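Local atomic coordinates of putative secreted glycosylhydrolase (Parabacteroides distasonis ATCC 8503, PDB entry 3IMM), a protein that probably acts as a secreted glycoside hydrolase of the 3-keto-disaccharide hydrolase family, built on a concanavalin-like beta sandwich. Residues D52-T57 and W192-K197; D86-K91 and Q112-K117; Q132-I137 and M146-W151. One frame throughout, in Å; residues are numbered along the deposited sequence. Where two conformers were deposited one is given.

In the fold
Contacts 1 and 3 lie on the same six-stranded antiparallel sheet, on opposite sides of the chain's centre and with their own centres about 22 Å apart. Contact 1 pairs strands 49-57 and 191-200, while contact 3 joins the last two strands of the sheet as a hairpin. Contact 2 ties together two loop segments between strands 80-85 and 122-130. It meets contact 1 directly, F55 CE1 lying 3.9 Å from V116 CG2, although their centres are about 17 Å apart. The bound sodium ion, at N62, S63, E81 and Q83, is about 10 Å from the side chains of both F193 and D87, and about 14 Å from that of M146.

Contact 1: residues D52-T57 and W192-K197; sequences DLDFKT and WFRNIK
D54 OD2 takes two side-chain donors from the neighbouring strand. R194 NE reaches it at 2.9 Å, a salt bridge on the anti lone pair, with the carboxylate and guanidinium planes 81° apart. N195 ND2 comes in from above the carboxylate plane, and its 2.7 Å bond to D54 OD2 is virtually straight. The other oxygen, D54 OD1, accepts from a water that also donates to N195 O. R194 carries its guanidinium over W122 as well, in a cation-pi contact.

Backbone bonds run in reciprocal pairs between D52 and K197, D54 and R194, and K56 and W192. This is antiparallel pairing of strands 49-57 and 191-200 inside the larger sheet of the concanavalin-like sandwich. Between D52 and D54 the register slips by one residue, a beta bulge in which N195 adopts a left-handed conformation. The carboxylate of D52 turns to strand 122-130, where R126 forms a salt bridge with it; toward K197 it offers CB, 3.7 Å from K197 CG.

At the other end of the pairing, K56 lies across one face of the W192 indole. Its chain bends at chi3 (73°), setting CE 3.5 Å from W192 CE3, and K56 NZ sits over the six-membered ring, 4.5 Å from its centroid, in a cation-pi contact. On the other side of the sheet, F193 CD1 packs against L53 CD1 at 3.9 Å and against F55 CB, while both phenylalanines touch I84 of strand 80-85.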
# COMPACT_ATOMS: atom_id res chain seq x y z
N ASP A 52 6.96 -6.02 -5.45
CA ASP A 52 8.15 -5.28 -5.00
C ASP A 52 8.06 -3.85 -5.49
O ASP A 52 7.62 -3.59 -6.64
CB ASP A 52 9.41 -5.87 -5.62
CG ASP A 52 10.14 -6.78 -4.71
OD1 ASP A 52 9.52 -7.47 -3.92
OD2 ASP A 52 11.36 -6.79 -4.81
N LEU A 53 8.52 -2.94 -4.65
CA LEU A 53 8.62 -1.55 -5.04
C LEU A 53 9.61 -0.82 -4.15
O LEU A 53 9.80 -1.17 -2.99
CB LEU A 53 7.26 -0.87 -4.93
CG LEU A 53 6.58 -0.77 -3.55
CD1 LEU A 53 5.75 0.50 -3.46
CD2 LEU A 53 5.70 -1.99 -3.23
N ASP A 54 10.25 0.19 -4.72
CA ASP A 54 11.09 1.11 -3.97
C ASP A 54 10.19 2.29 -3.75
O ASP A 54 9.34 2.57 -4.60
CB ASP A 54 12.32 1.55 -4.78
CG ASP A 54 13.22 0.37 -5.21
OD1 ASP A 54 13.09 -0.73 -4.66
OD2 ASP A 54 14.08 0.56 -6.12
N PHE A 55 10.37 2.97 -2.61
CA PHE A 55 9.76 4.26 -2.41
C PHE A 55 10.66 5.17 -1.59
O PHE A 55 11.50 4.69 -0.79
CB PHE A 55 8.39 4.12 -1.77
CG PHE A 55 8.42 3.63 -0.37
CD1 PHE A 55 8.48 4.54 0.70
CD2 PHE A 55 8.35 2.26 -0.09
CE1 PHE A 55 8.48 4.09 2.02
CE2 PHE A 55 8.37 1.80 1.23
CZ PHE A 55 8.45 2.70 2.28
N LYS A 56 10.50 6.48 -1.80
CA LYS A 56 11.21 7.53 -1.03
C LYS A 56 10.17 8.47 -0.44
O LYS A 56 9.25 8.91 -1.10
CB LYS A 56 12.15 8.30 -1.97
CG LYS A 56 12.93 9.49 -1.38
CD LYS A 56 13.96 10.05 -2.41
CE LYS A 56 13.27 10.82 -3.51
NZ LYS A 56 14.20 11.52 -4.40
N THR A 57 10.34 8.81 0.83
CA THR A 57 9.41 9.71 1.48
C THR A 57 9.91 11.13 1.51
O THR A 57 11.09 11.42 1.28
CB THR A 57 9.12 9.27 2.93
OG1 THR A 57 10.29 9.46 3.72
CG2 THR A 57 8.69 7.80 2.97
N TRP A 192 7.69 9.21 -3.91
CA TRP A 192 8.25 8.75 -5.16
C TRP A 192 8.34 7.25 -5.18
O TRP A 192 8.76 6.64 -4.18
CB TRP A 192 9.66 9.32 -5.33
CG TRP A 192 9.73 10.84 -5.41
CD1 TRP A 192 9.70 11.57 -6.54
CD2 TRP A 192 9.85 11.78 -4.33
NE1 TRP A 192 9.82 12.92 -6.26
CE2 TRP A 192 9.91 13.06 -4.90
CE3 TRP A 192 9.92 11.65 -2.94
CZ2 TRP A 192 10.03 14.23 -4.13
CZ3 TRP A 192 10.05 12.80 -2.18
CH2 TRP A 192 10.10 14.08 -2.78
N PHE A 193 8.00 6.65 -6.33
CA PHE A 193 8.12 5.22 -6.50
C PHE A 193 9.05 4.81 -7.65
O PHE A 193 9.22 5.55 -8.65
CB PHE A 193 6.77 4.57 -6.76
CG PHE A 193 5.69 4.95 -5.79
CD1 PHE A 193 5.47 4.23 -4.65
CD2 PHE A 193 4.85 6.05 -6.08
CE1 PHE A 193 4.45 4.56 -3.80
CE2 PHE A 193 3.83 6.40 -5.24
CZ PHE A 193 3.63 5.66 -4.09
N ARG A 194 9.63 3.63 -7.52
CA ARG A 194 10.40 3.06 -8.61
C ARG A 194 10.58 1.57 -8.50
O ARG A 194 10.29 0.97 -7.47
CB ARG A 194 11.76 3.72 -8.79
CG ARG A 194 12.67 3.40 -7.75
CD ARG A 194 14.11 3.86 -8.03
NE ARG A 194 14.80 3.29 -6.89
CZ ARG A 194 15.87 3.76 -6.27
NH1 ARG A 194 16.49 4.82 -6.70
NH2 ARG A 194 16.32 3.09 -5.20
N ASN A 195 11.02 0.97 -9.60
CA ASN A 195 11.18 -0.47 -9.66
C ASN A 195 9.94 -1.22 -9.15
O ASN A 195 10.07 -2.15 -8.40
CB ASN A 195 12.43 -0.89 -8.87
CG ASN A 195 13.70 -0.44 -9.52
OD1 ASN A 195 13.88 -0.65 -10.71
ND2 ASN A 195 14.61 0.14 -8.74
N ILE A 196 8.75 -0.81 -9.59
CA ILE A 196 7.51 -1.47 -9.20
C ILE A 196 7.31 -2.67 -10.11
O ILE A 196 7.11 -2.53 -11.34
CB ILE A 196 6.33 -0.55 -9.27
CG1 ILE A 196 6.65 0.80 -8.64
CG2 ILE A 196 5.11 -1.16 -8.58
CD1 ILE A 196 5.75 1.89 -9.14
N LYS A 197 7.37 -3.85 -9.51
CA LYS A 197 7.33 -5.11 -10.22
C LYS A 197 6.59 -6.19 -9.46
O LYS A 197 6.36 -6.12 -8.26
CB LYS A 197 8.76 -5.58 -10.57
CG LYS A 197 9.71 -5.73 -9.35
CD LYS A 197 11.11 -5.99 -9.82
CE LYS A 197 12.00 -6.69 -8.77
NZ LYS A 197 13.38 -6.88 -9.35
O HOH W 1 11.58 -2.91 -6.36

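Contact 2: residues D86-K91 and Q112-K117; sequences DDHCEK and QDKVVK
D87 meets the 112-117 segment with nearly every side-chain atom. Its CB rests 3.7 Å from V116 CG1, and CG, anti to the carbonyl carbon (chi1 -72°), is set beside the same methyl. At the tip the two oxygens part company. OD1 accepts from the backbone N of C101, in the loop that separates the two segments. OD2 receives K114 N on its anti lone pair, a long bond of 3.3 Å, and also a water that in turn accepts from V116 N. D113 CB lies 3.4 Å from D87 OD2, but the two carboxylates keep apart, with 4.5 Å between D87 OD2 and D113 OD2. A further water donates to both D87 O and D113 OD2, joining the main chain of one segment to the acid of the other.

The next residue, H88, works by the edge of its ring. NE2 donates to V116 O over a short 2.7 Å; the oxygen is near the ring plane, while the donor stands above the carbonyl plane. The extended chain of K114 crosses the imidazole obliquely, K114 CB lying 3.9 Å from H88 CE1. Its NZ and H88 ND1 share a water. With partners at both ring nitrogens, the ring is probably held in this rotation.

A water bridges D86 OD1 to K117 O. The same D86 OD1 accepts from H88 N at 3.1 Å, which makes an Asx turn, and C89 N bonds back to D86 O to close a type I beta turn over the same residues, a compact loop-to-loop junction at the edge of the sandwich leading out of strand 80-85.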
# COMPACT_ATOMS: atom_id res chain seq x y z
N ASP A 86 5.95 8.28 6.60
CA ASP A 86 7.12 8.80 7.31
C ASP A 86 6.98 8.66 8.81
O ASP A 86 6.52 9.57 9.48
CB ASP A 86 7.35 10.29 6.97
CG ASP A 86 8.50 10.88 7.75
OD1 ASP A 86 9.40 10.10 8.17
OD2 ASP A 86 8.52 12.11 7.96
N ASP A 87 7.41 7.53 9.35
CA ASP A 87 7.33 7.28 10.79
C ASP A 87 8.17 8.27 11.63
O ASP A 87 8.07 8.29 12.85
CB ASP A 87 7.82 5.84 11.09
CG ASP A 87 6.85 4.79 10.65
OD1 ASP A 87 5.81 5.13 10.09
OD2 ASP A 87 7.11 3.59 10.84
N HIS A 88 9.05 9.04 11.01
CA HIS A 88 9.93 9.93 11.77
C HIS A 88 9.29 11.28 11.99
O HIS A 88 9.86 12.10 12.65
CB HIS A 88 11.25 10.10 11.05
CG HIS A 88 11.90 8.81 10.70
ND1 HIS A 88 12.73 8.13 11.57
CD2 HIS A 88 11.82 8.05 9.58
CE1 HIS A 88 13.14 7.01 10.99
NE2 HIS A 88 12.60 6.94 9.79
N CYS A 89 8.12 11.52 11.41
CA CYS A 89 7.35 12.73 11.69
C CYS A 89 6.29 12.33 12.69
O CYS A 89 5.54 11.40 12.42
CB CYS A 89 6.68 13.19 10.40
SG CYS A 89 5.79 14.67 10.58
N GLU A 90 6.23 13.00 13.83
CA GLU A 90 5.24 12.67 14.85
C GLU A 90 4.20 13.77 14.97
O GLU A 90 4.21 14.49 15.93
CB GLU A 90 5.93 12.44 16.21
N LYS A 91 3.30 13.89 13.99
CA LYS A 91 2.36 15.05 13.90
C LYS A 91 1.09 14.93 14.73
O LYS A 91 0.58 15.93 15.25
CB LYS A 91 1.91 15.31 12.45
CG LYS A 91 2.76 16.30 11.70
CD LYS A 91 2.05 16.83 10.47
CE LYS A 91 1.94 15.81 9.36
NZ LYS A 91 1.79 16.49 8.02
N GLN A 112 7.65 -3.38 14.33
CA GLN A 112 8.54 -2.28 14.76
C GLN A 112 8.23 -1.11 13.88
O GLN A 112 7.83 -1.29 12.73
CB GLN A 112 10.03 -2.60 14.60
CG GLN A 112 10.44 -4.06 14.29
CD GLN A 112 11.89 -4.16 13.72
OE1 GLN A 112 12.26 -5.15 13.06
NE2 GLN A 112 12.70 -3.11 13.96
N ASP A 113 8.43 0.10 14.40
CA ASP A 113 8.34 1.28 13.52
C ASP A 113 9.74 1.85 13.38
O ASP A 113 10.71 1.36 13.98
CB ASP A 113 7.30 2.34 13.98
CG ASP A 113 7.76 3.16 15.21
OD1 ASP A 113 8.55 2.62 16.05
OD2 ASP A 113 7.33 4.35 15.32
N LYS A 114 9.80 2.89 12.55
CA LYS A 114 11.02 3.51 12.12
C LYS A 114 11.98 2.46 11.53
O LYS A 114 13.20 2.60 11.58
CB LYS A 114 11.62 4.30 13.27
CG LYS A 114 10.73 5.40 13.80
CD LYS A 114 11.49 6.23 14.85
CE LYS A 114 10.61 7.31 15.44
NZ LYS A 114 11.44 8.41 16.01
N VAL A 115 11.40 1.44 10.90
CA VAL A 115 12.13 0.65 9.90
C VAL A 115 12.26 1.45 8.58
O VAL A 115 13.22 1.30 7.83
CB VAL A 115 11.46 -0.69 9.70
CG1 VAL A 115 12.16 -1.52 8.60
CG2 VAL A 115 11.41 -1.44 11.08
N VAL A 116 11.29 2.31 8.29
CA VAL A 116 11.35 3.18 7.15
C VAL A 116 12.51 4.13 7.39
O VAL A 116 12.80 4.51 8.52
CB VAL A 116 10.02 3.96 6.93
CG1 VAL A 116 9.75 4.92 8.08
CG2 VAL A 116 10.03 4.72 5.59
N LYS A 117 13.21 4.47 6.32
CA LYS A 117 14.33 5.40 6.41
C LYS A 117 13.78 6.81 6.49
O LYS A 117 12.57 7.03 6.38
CB LYS A 117 15.27 5.19 5.24
CG LYS A 117 15.98 3.86 5.37
CD LYS A 117 16.70 3.51 4.14
CE LYS A 117 17.48 2.20 4.31
NZ LYS A 117 18.04 1.80 2.96
O HOH W 2 10.21 8.49 6.13
O HOH W 3 8.60 1.82 9.70
O HOH W 4 6.73 6.90 14.60
O HOH W 5 13.16 9.07 13.95

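Contact 3: residues Q132-I137 and M146-W151; sequences QHIMVI and MDMSKW
Q132 O and M148 N make one of three backbone hydrogen bonds here, 2.9 Å long and nearly straight. The other two form a reciprocal pair between I134 and M146, with M146 N reaching I134 O at 2.8 Å. H133 and D147 are a non-hydrogen-bonded antiparallel pair between them, and H133 CA approaches M146 O closely enough for a CA-H...O contact.

Polar side-chain bonding is concentrated on D147. Its OD1 accepts from S149 N at 3.0 Å and from S149 OG at 2.6 Å, both donors coming from the same face above the carboxylate plane. The first of these bonds closes an Asx turn where strand 141-147 gives way to the 3-10 segment 148-150. With D147 CG anti to the backbone N (chi1 -179°), the acid lies alongside H133, their planes 51° apart, and its OD2 is 3.2 Å from H133 CE1. An alanine in place of D147 would probably leave S149 N and OG without their acceptor and the Asx turn without its closing bond, while the H133 ring would lose its carboxylate neighbour. Q132 lays its extended chain by the 3-10 segment, where OE1 makes a plain van der Waals approach of 3.5 Å to S149 CB.

Apolar contacts occupy the other face of the hairpin. I134 CD1 touches the selenium of selenomethionine M148 at 4.0 Å, and both side chains continue onto V80 of strand 80-85, across in the other sheet. Selenomethionine M146 turns its end away from I134 and puts CE over one face of the W151 ring.

The hairpin thus has two chemically distinct sides: a polar one, where the charge of D147 is likely to be partly offset by the donors of S149, and an apolar one directed into the sandwich.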
# COMPACT_ATOMS: atom_id res chain seq x y z
N GLN A 132 -5.69 -15.06 1.76
CA GLN A 132 -5.94 -14.31 3.02
C GLN A 132 -4.69 -13.94 3.81
O GLN A 132 -4.78 -13.22 4.82
CB GLN A 132 -6.91 -15.09 3.92
CG GLN A 132 -8.34 -14.96 3.44
CD GLN A 132 -9.30 -15.72 4.32
OE1 GLN A 132 -9.00 -16.80 4.78
NE2 GLN A 132 -10.47 -15.16 4.53
N HIS A 133 -3.52 -14.44 3.39
CA HIS A 133 -2.24 -14.13 4.04
C HIS A 133 -1.45 -13.06 3.27
O HIS A 133 -1.09 -13.27 2.09
CB HIS A 133 -1.43 -15.41 4.20
CG HIS A 133 -2.15 -16.46 4.98
ND1 HIS A 133 -2.15 -16.50 6.36
CD2 HIS A 133 -2.98 -17.46 4.58
CE1 HIS A 133 -2.91 -17.50 6.77
NE2 HIS A 133 -3.42 -18.10 5.71
N ILE A 134 -1.24 -11.93 3.94
CA ILE A 134 -0.45 -10.79 3.43
C ILE A 134 0.75 -10.61 4.36
O ILE A 134 0.59 -10.60 5.57
CB ILE A 134 -1.32 -9.50 3.36
CG1 ILE A 134 -2.48 -9.76 2.39
CG2 ILE A 134 -0.50 -8.26 2.88
CD1 ILE A 134 -3.45 -8.60 2.19
N MSE A 135 1.94 -10.54 3.78
CA MSE A 135 3.16 -10.25 4.51
C MSE A 135 3.78 -8.98 3.95
O MSE A 135 3.78 -8.77 2.73
CB MSE A 135 4.15 -11.42 4.39
CG MSE A 135 5.55 -11.08 4.81
SE MSE A 135 6.76 -12.61 4.64
CE MSE A 135 5.95 -13.83 5.95
N VAL A 136 4.31 -8.13 4.83
CA VAL A 136 5.03 -6.95 4.38
C VAL A 136 6.47 -7.05 4.88
O VAL A 136 6.74 -7.19 6.07
CB VAL A 136 4.37 -5.65 4.82
CG1 VAL A 136 5.12 -4.47 4.29
CG2 VAL A 136 2.90 -5.61 4.39
N ILE A 137 7.40 -6.92 3.93
CA ILE A 137 8.78 -6.91 4.24
C ILE A 137 9.27 -5.53 3.85
O ILE A 137 9.16 -5.15 2.69
CB ILE A 137 9.51 -8.00 3.44
CG1 ILE A 137 8.86 -9.38 3.71
CG2 ILE A 137 11.02 -7.99 3.82
CD1 ILE A 137 8.80 -10.27 2.57
N MSE A 146 -0.52 -10.54 8.18
CA MSE A 146 -1.94 -10.54 8.42
C MSE A 146 -2.52 -11.84 7.91
O MSE A 146 -2.29 -12.21 6.76
CB MSE A 146 -2.60 -9.42 7.63
CG MSE A 146 -4.13 -9.51 7.66
SE MSE A 146 -5.02 -7.90 7.05
CE MSE A 146 -5.09 -6.91 8.61
N ASP A 147 -3.33 -12.47 8.74
CA ASP A 147 -4.31 -13.48 8.26
C ASP A 147 -5.71 -12.86 8.32
O ASP A 147 -6.32 -12.83 9.36
CB ASP A 147 -4.25 -14.76 9.11
CG ASP A 147 -5.24 -15.85 8.64
OD1 ASP A 147 -6.19 -15.59 7.86
OD2 ASP A 147 -5.08 -16.97 9.13
N MSE A 148 -6.23 -12.47 7.16
CA MSE A 148 -7.51 -11.79 7.01
C MSE A 148 -8.70 -12.53 7.60
O MSE A 148 -9.73 -11.90 7.89
CB MSE A 148 -7.78 -11.47 5.52
CG MSE A 148 -6.75 -10.58 4.91
SE MSE A 148 -6.90 -10.39 3.04
CE MSE A 148 -8.56 -9.36 2.95
N SER A 149 -8.57 -13.84 7.80
CA SER A 149 -9.67 -14.65 8.35
C SER A 149 -9.96 -14.28 9.79
O SER A 149 -11.07 -14.50 10.23
CB SER A 149 -9.42 -16.16 8.21
OG SER A 149 -8.32 -16.56 8.95
N LYS A 150 -9.00 -13.67 10.48
CA LYS A 150 -9.20 -13.20 11.86
C LYS A 150 -10.06 -11.96 11.92
O LYS A 150 -10.60 -11.64 12.97
CB LYS A 150 -7.88 -12.88 12.54
CG LYS A 150 -6.94 -14.08 12.71
CD LYS A 150 -5.54 -13.65 13.21
CE LYS A 150 -5.51 -13.28 14.71
NZ LYS A 150 -4.45 -12.23 14.97
N TRP A 151 -10.19 -11.24 10.81
CA TRP A 151 -10.91 -9.96 10.81
C TRP A 151 -12.40 -10.22 10.52
O TRP A 151 -12.90 -9.91 9.42
CB TRP A 151 -10.28 -9.00 9.78
CG TRP A 151 -9.18 -8.19 10.37
CD1 TRP A 151 -9.25 -6.88 10.78
CD2 TRP A 151 -7.85 -8.64 10.68
NE1 TRP A 151 -8.04 -6.50 11.31
CE2 TRP A 151 -7.18 -7.57 11.27
CE3 TRP A 151 -7.19 -9.84 10.52
CZ2 TRP A 151 -5.87 -7.67 11.71
CZ3 TRP A 151 -5.86 -9.93 10.95
CH2 TRP A 151 -5.22 -8.85 11.52